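Long-range contacts in probable arabinosyltransferase B (Mycobacterium tuberculosis H37Rv, PDB 7BVF), which polymerises arabinose into the arabinan of cell-wall arabinogalactan, acting as a membrane-bound arabinosyltransferase that is a target of ethambutol: residues W640-G645 and F656-P661; M916-L921 and L932-K938. One frame throughout, in Å; residues are numbered along the deposited sequence.

Contact 1: residues W640-G645 and F656-P661; sequences WATTNG and FNSAMP
Two irregular pieces of the loop joining helix 622-639 to helix 668-687 run antiparallel, with Thr643 opposite Met660 (CA-CA 4.9 Å) and Gly645 opposite Asn657 (4.2 Å). Residues 642-643 are extended, Asn644 bends the chain (phi/psi -104/38), and Asn657-Ser658 turn before Ala659-Met660 extend again. Together the segments bury 442 Å². Polar pairing rests on one backbone hydrogen bond, Asn644 N to Phe656 O at 2.9 Å (146°), beside which Asn644 CB lies 4.2 Å from Phe656 CB. It is supplemented by a CA-H...O contact from Thr643 CA to Ala659 O (3.5 Å, 153°). With chi1 p, Thr643 OG1 accepts a weak bond from Gly645 N at 3.5 Å. At Gly645, CA packs 3.2 Å from Asn657 OD1, and a beta carbon would come tight against Asn657 O. Van der Waals packing closes the other end. The CA-CB bond of Pro661 points toward 640-645, and Pro661 CG meets the edge of the indole at Trp640 CE3 (3.6 Å; Trp640 chi1 m), while Pro661 CD lies 3.5 Å from Thr642 O. Met660, in mtt, extends until Met660 CE is 3.7 Å from Ala641 O; both Met660 and Ala641 also pack on aromatic side chains of the arabinosyltransferase A chain. Trp640 also meets the ring of Phe672 and packs on helix 706-727, while Asn644 ND2 is hydrogen-bonded to Ser721 OG. The result is a folded inter-helix loop, pinned against neighbouring helices at the end of a transmembrane bundle within the GT-C family region.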
ATOM      1  N   TRP A 640      -1.065  17.667 -12.379  1.00 22.81           N
ATOM      2  CA  TRP A 640      -2.502  17.865 -12.536  1.00 22.81           C
ATOM      3  C   TRP A 640      -3.295  16.567 -12.549  1.00 22.81           C
ATOM      4  O   TRP A 640      -4.506  16.608 -12.780  1.00 22.81           O
ATOM      5  CB  TRP A 640      -2.786  18.642 -13.819  1.00 22.81           C
ATOM      6  CG  TRP A 640      -2.763  20.113 -13.627  1.00 22.81           C
ATOM      7  CD1 TRP A 640      -1.664  20.909 -13.558  1.00 22.81           C
ATOM      8  CD2 TRP A 640      -3.893  20.974 -13.473  1.00 22.81           C
ATOM      9  NE1 TRP A 640      -2.036  22.214 -13.372  1.00 22.81           N
ATOM     10  CE2 TRP A 640      -3.403  22.281 -13.317  1.00 22.81           C
ATOM     11  CE3 TRP A 640      -5.273  20.767 -13.454  1.00 22.81           C
ATOM     12  CZ2 TRP A 640      -4.241  23.374 -13.144  1.00 22.81           C
ATOM     13  CZ3 TRP A 640      -6.100  21.851 -13.281  1.00 22.81           C
ATOM     14  CH2 TRP A 640      -5.584  23.138 -13.129  1.00 22.81           C
ATOM     15  N   ALA A 641      -2.654  15.427 -12.318  1.00 23.55           N
ATOM     16  CA  ALA A 641      -3.314  14.122 -12.380  1.00 23.55           C
ATOM     17  C   ALA A 641      -3.800  13.673 -11.012  1.00 23.55           C
ATOM     18  O   ALA A 641      -3.483  12.578 -10.555  1.00 23.55           O
ATOM     19  CB  ALA A 641      -2.371  13.092 -12.985  1.00 23.55           C
ATOM     20  N   THR A 642      -4.584  14.511 -10.348  1.00 24.38           N
ATOM     21  CA  THR A 642      -5.124  14.221  -9.022  1.00 24.38           C
ATOM     22  C   THR A 642      -6.260  15.201  -8.760  1.00 24.38           C
ATOM     23  O   THR A 642      -6.678  15.944  -9.655  1.00 24.38           O
ATOM     24  CB  THR A 642      -4.041  14.303  -7.950  1.00 24.38           C
ATOM     25  OG1 THR A 642      -4.636  14.151  -6.657  1.00 24.38           O
ATOM     26  CG2 THR A 642      -3.336  15.631  -8.021  1.00 24.38           C
ATOM     27  N   THR A 643      -6.760  15.209  -7.529  1.00 24.72           N
ATOM     28  CA  THR A 643      -7.905  16.030  -7.174  1.00 24.72           C
ATOM     29  C   THR A 643      -7.467  17.442  -6.796  1.00 24.72           C
ATOM     30  O   THR A 643      -6.285  17.734  -6.621  1.00 24.72           O
ATOM     31  CB  THR A 643      -8.678  15.402  -6.019  1.00 24.72           C
ATOM     32  OG1 THR A 643      -7.923  15.540  -4.812  1.00 24.72           O
ATOM     33  CG2 THR A 643      -8.918  13.930  -6.283  1.00 24.72           C
ATOM     34  N   ASN A 644      -8.451  18.325  -6.670  1.00 22.09           N
ATOM     35  CA  ASN A 644      -8.250  19.697  -6.207  1.00 22.09           C
ATOM     36  C   ASN A 644      -8.711  19.857  -4.767  1.00 22.09           C
ATOM     37  O   ASN A 644      -9.300  20.871  -4.391  1.00 22.09           O
ATOM     38  CB  ASN A 644      -8.978  20.674  -7.126  1.00 22.09           C
ATOM     39  CG  ASN A 644      -8.624  22.112  -6.847  1.00 22.09           C
ATOM     40  OD1 ASN A 644      -7.572  22.406  -6.289  1.00 22.09           O
ATOM     41  ND2 ASN A 644      -9.510  23.022  -7.226  1.00 22.09           N
ATOM     42  N   GLY A 645      -8.467  18.847  -3.938  1.00 21.45           N
ATOM     43  CA  GLY A 645      -9.050  18.797  -2.614  1.00 21.45           C
ATOM     44  C   GLY A 645      -8.231  19.545  -1.578  1.00 21.45           C
ATOM     45  O   GLY A 645      -7.004  19.511  -1.590  1.00 21.45           O
ATOM     46  N   PHE A 656     -13.378  21.098  -8.171  1.00 22.96           N
ATOM     47  CA  PHE A 656     -13.046  19.688  -8.387  1.00 22.96           C
ATOM     48  C   PHE A 656     -12.432  19.065  -7.137  1.00 22.96           C
ATOM     49  O   PHE A 656     -11.298  18.602  -7.138  1.00 22.96           O
ATOM     50  CB  PHE A 656     -12.123  19.544  -9.588  1.00 22.96           C
ATOM     51  CG  PHE A 656     -12.773  19.909 -10.880  1.00 22.96           C
ATOM     52  CD1 PHE A 656     -13.701  19.071 -11.458  1.00 22.96           C
ATOM     53  CD2 PHE A 656     -12.467  21.096 -11.512  1.00 22.96           C
ATOM     54  CE1 PHE A 656     -14.309  19.409 -12.635  1.00 22.96           C
ATOM     55  CE2 PHE A 656     -13.071  21.437 -12.694  1.00 22.96           C
ATOM     56  CZ  PHE A 656     -13.992  20.593 -13.256  1.00 22.96           C
ATOM     57  N   ASN A 657     -13.215  19.020  -6.064  1.00 23.66           N
ATOM     58  CA  ASN A 657     -12.672  18.582  -4.788  1.00 23.66           C
ATOM     59  C   ASN A 657     -12.577  17.072  -4.659  1.00 23.66           C
ATOM     60  O   ASN A 657     -11.847  16.585  -3.790  1.00 23.66           O
ATOM     61  CB  ASN A 657     -13.514  19.130  -3.641  1.00 23.66           C
ATOM     62  CG  ASN A 657     -12.802  19.042  -2.318  1.00 23.66           C
ATOM     63  OD1 ASN A 657     -11.998  19.903  -1.981  1.00 23.66           O
ATOM     64  ND2 ASN A 657     -13.079  17.989  -1.563  1.00 23.66           N
ATOM     65  N   SER A 658     -13.288  16.314  -5.493  1.00 27.61           N
ATOM     66  CA  SER A 658     -13.325  14.870  -5.307  1.00 27.61           C
ATOM     67  C   SER A 658     -13.099  14.108  -6.608  1.00 27.61           C
ATOM     68  O   SER A 658     -13.363  12.902  -6.662  1.00 27.61           O
ATOM     69  CB  SER A 658     -14.659  14.452  -4.688  1.00 27.61           C
ATOM     70  OG  SER A 658     -15.736  15.137  -5.301  1.00 27.61           O
ATOM     71  N   ALA A 659     -12.610  14.773  -7.648  1.00 27.65           N
ATOM     72  CA  ALA A 659     -12.359  14.129  -8.925  1.00 27.65           C
ATOM     73  C   ALA A 659     -11.261  14.890  -9.647  1.00 27.65           C
ATOM     74  O   ALA A 659     -10.785  15.924  -9.179  1.00 27.65           O
ATOM     75  CB  ALA A 659     -13.631  14.061  -9.776  1.00 27.65           C
ATOM     76  N   MET A 660     -10.863  14.363 -10.791  1.00 28.46           N
ATOM     77  CA  MET A 660      -9.869  15.043 -11.603  1.00 28.46           C
ATOM     78  C   MET A 660     -10.523  16.167 -12.402  1.00 28.46           C
ATOM     79  O   MET A 660     -11.700  16.070 -12.766  1.00 28.46           O
ATOM     80  CB  MET A 660      -9.201  14.058 -12.555  1.00 28.46           C
ATOM     81  CG  MET A 660      -8.323  13.045 -11.859  1.00 28.46           C
ATOM     82  SD  MET A 660      -7.313  12.107 -13.011  1.00 28.46           S
ATOM     83  CE  MET A 660      -6.561  10.932 -11.895  1.00 28.46           C
ATOM     84  N   PRO A 661      -9.784  17.253 -12.662  1.00 28.25           N
ATOM     85  CA  PRO A 661     -10.372  18.419 -13.333  1.00 28.25           C
ATOM     86  C   PRO A 661     -11.181  18.111 -14.587  1.00 28.25           C
ATOM     87  O   PRO A 661     -12.360  18.465 -14.637  1.00 28.25           O
ATOM     88  CB  PRO A 661      -9.147  19.282 -13.635  1.00 28.25           C
ATOM     89  CG  PRO A 661      -8.230  18.971 -12.504  1.00 28.25           C
ATOM     90  CD  PRO A 661      -8.405  17.514 -12.225  1.00 28.25           C
TER

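Contact 2: residues M916-L921 and L932-K938; sequences MVPDDL and LRFARAK
Strand 932-935 lies at the margin of an antiparallel sheet, next to strand 874-881, and the irregular but mostly extended segment 916-921 runs antiparallel beside it. Asp920 faces Leu932 (CA-CA 5.1 Å), Asp919 faces Arg933 (5.5 Å) and Pro918 faces Phe934 (5.6 Å); 511 Å² is buried. Leu932 (mt) opens the strand, with Leu932 CD2 3.4 Å from Asp920 CB and Leu932 CB 4.0 Å from Pro918 CB. Arg933 follows with the single backbone bridge: Asp919 N donates to Arg933 O at 3.3 Å (147°). The return pair does not close. Instead Arg933, chi1 p, brings CG to 3.2 Å from Asp919 O and stretches along the segment, so that one face of its guanidinium is covered by Leu921 CG and Leu921 CD1 sits 3.6 Å from Arg933 NH2; Arg933 NH1 makes a weak hydrogen bond to Trp1057 O. Phe934, chi1 m and chi2 near 90°, sets its ring against residues 916-918. Phe934 CE2 is 3.6 Å from Pro918 CB, Phe934 CD2 is 3.9 Å from Met916 CB, and Met916 O lies at the ring edge, 3.7 Å from Phe934 CE2. At Ala935 the carbonyl O lies 3.5 Å from Met916 CE. The chain then turns through helical phi/psi values and brings Lys938 CB within 3.9 Å of the same methyl, Met916 CE. A single backbone hydrogen bond amid proline, methionine, leucine and phenylalanine contacts, with Arg933 packed along the segment, implies that side-chain packing, rather than a continuous backbone ladder, covers this sheet edge.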
ATOM      1  N   MET A 916     -39.657  14.037  -5.989  1.00 28.48           N
ATOM      2  CA  MET A 916     -38.413  14.611  -5.504  1.00 28.48           C
ATOM      3  C   MET A 916     -37.442  13.490  -5.180  1.00 28.48           C
ATOM      4  O   MET A 916     -37.819  12.479  -4.592  1.00 28.48           O
ATOM      5  CB  MET A 916     -38.634  15.472  -4.255  1.00 28.48           C
ATOM      6  CG  MET A 916     -39.733  16.515  -4.376  1.00 28.48           C
ATOM      7  SD  MET A 916     -39.731  17.673  -2.998  1.00 28.48           S
ATOM      8  CE  MET A 916     -38.073  18.331  -3.123  1.00 28.48           C
ATOM      9  N   VAL A 917     -36.185  13.678  -5.548  1.00 28.35           N
ATOM     10  CA  VAL A 917     -35.129  12.701  -5.294  1.00 28.35           C
ATOM     11  C   VAL A 917     -34.393  13.123  -4.031  1.00 28.35           C
ATOM     12  O   VAL A 917     -34.005  14.292  -3.916  1.00 28.35           O
ATOM     13  CB  VAL A 917     -34.159  12.589  -6.485  1.00 28.35           C
ATOM     14  CG1 VAL A 917     -33.093  11.548  -6.214  1.00 28.35           C
ATOM     15  CG2 VAL A 917     -34.928  12.236  -7.738  1.00 28.35           C
ATOM     16  N   PRO A 918     -34.196  12.229  -3.067  1.00 27.03           N
ATOM     17  CA  PRO A 918     -33.644  12.636  -1.771  1.00 27.03           C
ATOM     18  C   PRO A 918     -32.191  13.074  -1.868  1.00 27.03           C
ATOM     19  O   PRO A 918     -31.517  12.918  -2.886  1.00 27.03           O
ATOM     20  CB  PRO A 918     -33.784  11.371  -0.923  1.00 27.03           C
ATOM     21  CG  PRO A 918     -33.852  10.266  -1.905  1.00 27.03           C
ATOM     22  CD  PRO A 918     -34.602  10.817  -3.063  1.00 27.03           C
ATOM     23  N   ASP A 919     -31.715  13.641  -0.763  1.00 29.27           N
ATOM     24  CA  ASP A 919     -30.314  14.011  -0.573  1.00 29.27           C
ATOM     25  C   ASP A 919     -29.790  13.194   0.602  1.00 29.27           C
ATOM     26  O   ASP A 919     -29.847  13.635   1.747  1.00 29.27           O
ATOM     27  CB  ASP A 919     -30.154  15.504  -0.297  1.00 29.27           C
ATOM     28  CG  ASP A 919     -30.478  16.365  -1.492  1.00 29.27           C
ATOM     29  OD1 ASP A 919     -30.082  16.000  -2.616  1.00 29.27           O
ATOM     30  OD2 ASP A 919     -31.123  17.418  -1.307  1.00 29.27           O
ATOM     31  N   ASP A 920     -29.282  12.003   0.322  1.00 31.38           N
ATOM     32  CA  ASP A 920     -28.678  11.195   1.367  1.00 31.38           C
ATOM     33  C   ASP A 920     -27.163  11.321   1.329  1.00 31.38           C
ATOM     34  O   ASP A 920     -26.564  11.540   0.276  1.00 31.38           O
ATOM     35  CB  ASP A 920     -29.086   9.723   1.262  1.00 31.38           C
ATOM     36  CG  ASP A 920     -28.828   9.123  -0.103  1.00 31.38           C
ATOM     37  OD1 ASP A 920     -29.352   8.021  -0.358  1.00 31.38           O
ATOM     38  OD2 ASP A 920     -28.119   9.736  -0.923  1.00 31.38           O
ATOM     39  N   LEU A 921     -26.549  11.185   2.500  1.00 28.74           N
ATOM     40  CA  LEU A 921     -25.105  11.285   2.631  1.00 28.74           C
ATOM     41  C   LEU A 921     -24.423   9.933   2.696  1.00 28.74           C
ATOM     42  O   LEU A 921     -23.299   9.792   2.205  1.00 28.74           O
ATOM     43  CB  LEU A 921     -24.743  12.083   3.886  1.00 28.74           C
ATOM     44  CG  LEU A 921     -25.613  13.298   4.193  1.00 28.74           C
ATOM     45  CD1 LEU A 921     -25.116  13.980   5.442  1.00 28.74           C
ATOM     46  CD2 LEU A 921     -25.630  14.263   3.030  1.00 28.74           C
ATOM     47  N   LEU A 932     -32.965  10.559   5.184  1.00 19.93           N
ATOM     48  CA  LEU A 932     -33.107  11.276   3.918  1.00 19.93           C
ATOM     49  C   LEU A 932     -33.803  12.618   4.134  1.00 19.93           C
ATOM     50  O   LEU A 932     -34.639  12.764   5.026  1.00 19.93           O
ATOM     51  CB  LEU A 932     -33.947  10.452   2.948  1.00 19.93           C
ATOM     52  CG  LEU A 932     -33.607   8.984   2.713  1.00 19.93           C
ATOM     53  CD1 LEU A 932     -34.655   8.360   1.817  1.00 19.93           C
ATOM     54  CD2 LEU A 932     -32.245   8.820   2.127  1.00 19.93           C
ATOM     55  N   ARG A 933     -33.499  13.591   3.271  1.00 20.63           N
ATOM     56  CA  ARG A 933     -34.014  14.946   3.438  1.00 20.63           C
ATOM     57  C   ARG A 933     -34.442  15.551   2.109  1.00 20.63           C
ATOM     58  O   ARG A 933     -33.727  15.448   1.111  1.00 20.63           O
ATOM     59  CB  ARG A 933     -32.972  15.854   4.091  1.00 20.63           C
ATOM     60  CG  ARG A 933     -31.594  15.723   3.507  1.00 20.63           C
ATOM     61  CD  ARG A 933     -30.556  16.239   4.467  1.00 20.63           C
ATOM     62  NE  ARG A 933     -30.023  15.195   5.327  1.00 20.63           N
ATOM     63  CZ  ARG A 933     -28.905  15.319   6.029  1.00 20.63           C
ATOM     64  NH1 ARG A 933     -28.207  16.439   5.968  1.00 20.63           N
ATOM     65  NH2 ARG A 933     -28.484  14.325   6.792  1.00 20.63           N
ATOM     66  N   PHE A 934     -35.607  16.201   2.113  1.00 20.83           N
ATOM     67  CA  PHE A 934     -36.190  16.831   0.933  1.00 20.83           C
ATOM     68  C   PHE A 934     -36.407  18.310   1.221  1.00 20.83           C
ATOM     69  O   PHE A 934     -37.151  18.659   2.141  1.00 20.83           O
ATOM     70  CB  PHE A 934     -37.519  16.177   0.548  1.00 20.83           C
ATOM     71  CG  PHE A 934     -37.447  14.690   0.386  1.00 20.83           C
ATOM     72  CD1 PHE A 934     -37.628  13.853   1.466  1.00 20.83           C
ATOM     73  CD2 PHE A 934     -37.212  14.129  -0.849  1.00 20.83           C
ATOM     74  CE1 PHE A 934     -37.559  12.493   1.319  1.00 20.83           C
ATOM     75  CE2 PHE A 934     -37.146  12.769  -0.998  1.00 20.83           C
ATOM     76  CZ  PHE A 934     -37.319  11.951   0.086  1.00 20.83           C
ATOM     77  N   ALA A 935     -35.778  19.171   0.427  1.00 25.91           N
ATOM     78  CA  ALA A 935     -35.872  20.608   0.647  1.00 25.91           C
ATOM     79  C   ALA A 935     -37.274  21.117   0.341  1.00 25.91           C
ATOM     80  O   ALA A 935     -37.830  20.832  -0.721  1.00 25.91           O
ATOM     81  CB  ALA A 935     -34.849  21.339  -0.216  1.00 25.91           C
ATOM     82  N   ARG A 936     -37.841  21.884   1.273  1.00 28.87           N
ATOM     83  CA  ARG A 936     -39.188  22.411   1.088  1.00 28.87           C
ATOM     84  C   ARG A 936     -39.231  23.505   0.030  1.00 28.87           C
ATOM     85  O   ARG A 936     -40.266  23.702  -0.615  1.00 28.87           O
ATOM     86  CB  ARG A 936     -39.720  22.939   2.417  1.00 28.87           C
ATOM     87  CG  ARG A 936     -41.091  23.572   2.350  1.00 28.87           C
ATOM     88  CD  ARG A 936     -42.176  22.524   2.328  1.00 28.87           C
ATOM     89  NE  ARG A 936     -43.508  23.115   2.369  1.00 28.87           N
ATOM     90  CZ  ARG A 936     -44.158  23.406   3.488  1.00 28.87           C
ATOM     91  NH1 ARG A 936     -43.597  23.164   4.663  1.00 28.87           N
ATOM     92  NH2 ARG A 936     -45.369  23.939   3.434  1.00 28.87           N
ATOM     93  N   ALA A 937     -38.125  24.217  -0.175  1.00 34.67           N
ATOM     94  CA  ALA A 937     -38.104  25.338  -1.106  1.00 34.67           C
ATOM     95  C   ALA A 937     -38.147  24.911  -2.563  1.00 34.67           C
ATOM     96  O   ALA A 937     -38.222  25.781  -3.435  1.00 34.67           O
ATOM     97  CB  ALA A 937     -36.864  26.197  -0.860  1.00 34.67           C
ATOM     98  N   LYS A 938     -38.100  23.613  -2.857  1.00 37.53           N
ATOM     99  CA  LYS A 938     -38.162  23.150  -4.237  1.00 37.53           C
ATOM    100  C   LYS A 938     -39.588  22.885  -4.694  1.00 37.53           C
ATOM    101  O   LYS A 938     -39.941  23.211  -5.831  1.00 37.53           O
ATOM    102  CB  LYS A 938     -37.316  21.889  -4.411  1.00 37.53           C
ATOM    103  CG  LYS A 938     -35.830  22.160  -4.531  1.00 37.53           C
ATOM    104  CD  LYS A 938     -35.110  20.974  -5.144  1.00 37.53           C
ATOM    105  CE  LYS A 938     -33.655  21.293  -5.433  1.00 37.53           C
ATOM    106  NZ  LYS A 938     -32.973  20.168  -6.130  1.00 37.53           N
TER

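Contacts 1 and 2 follow one another along the chain and belong to different parts of the protein, the arabinan-synthesis (GT-C) region and the EmbC C-terminal region. Their centres are 27 Å apart and their nearest atoms about 12 Å, so they do not touch. Ser658 of contact 1 touches Leu889, three residues along the chain from Asn886, which shares a backbone hydrogen bond with Pro918 of contact 2. Neither contact contributes a residue to the ethambutol pocket, which draws on both regions, for instance through His594 and Trp1028, nor to the calcium site at Asp952, Ser954 and Asp959. Both are therefore packing elements outside these sites.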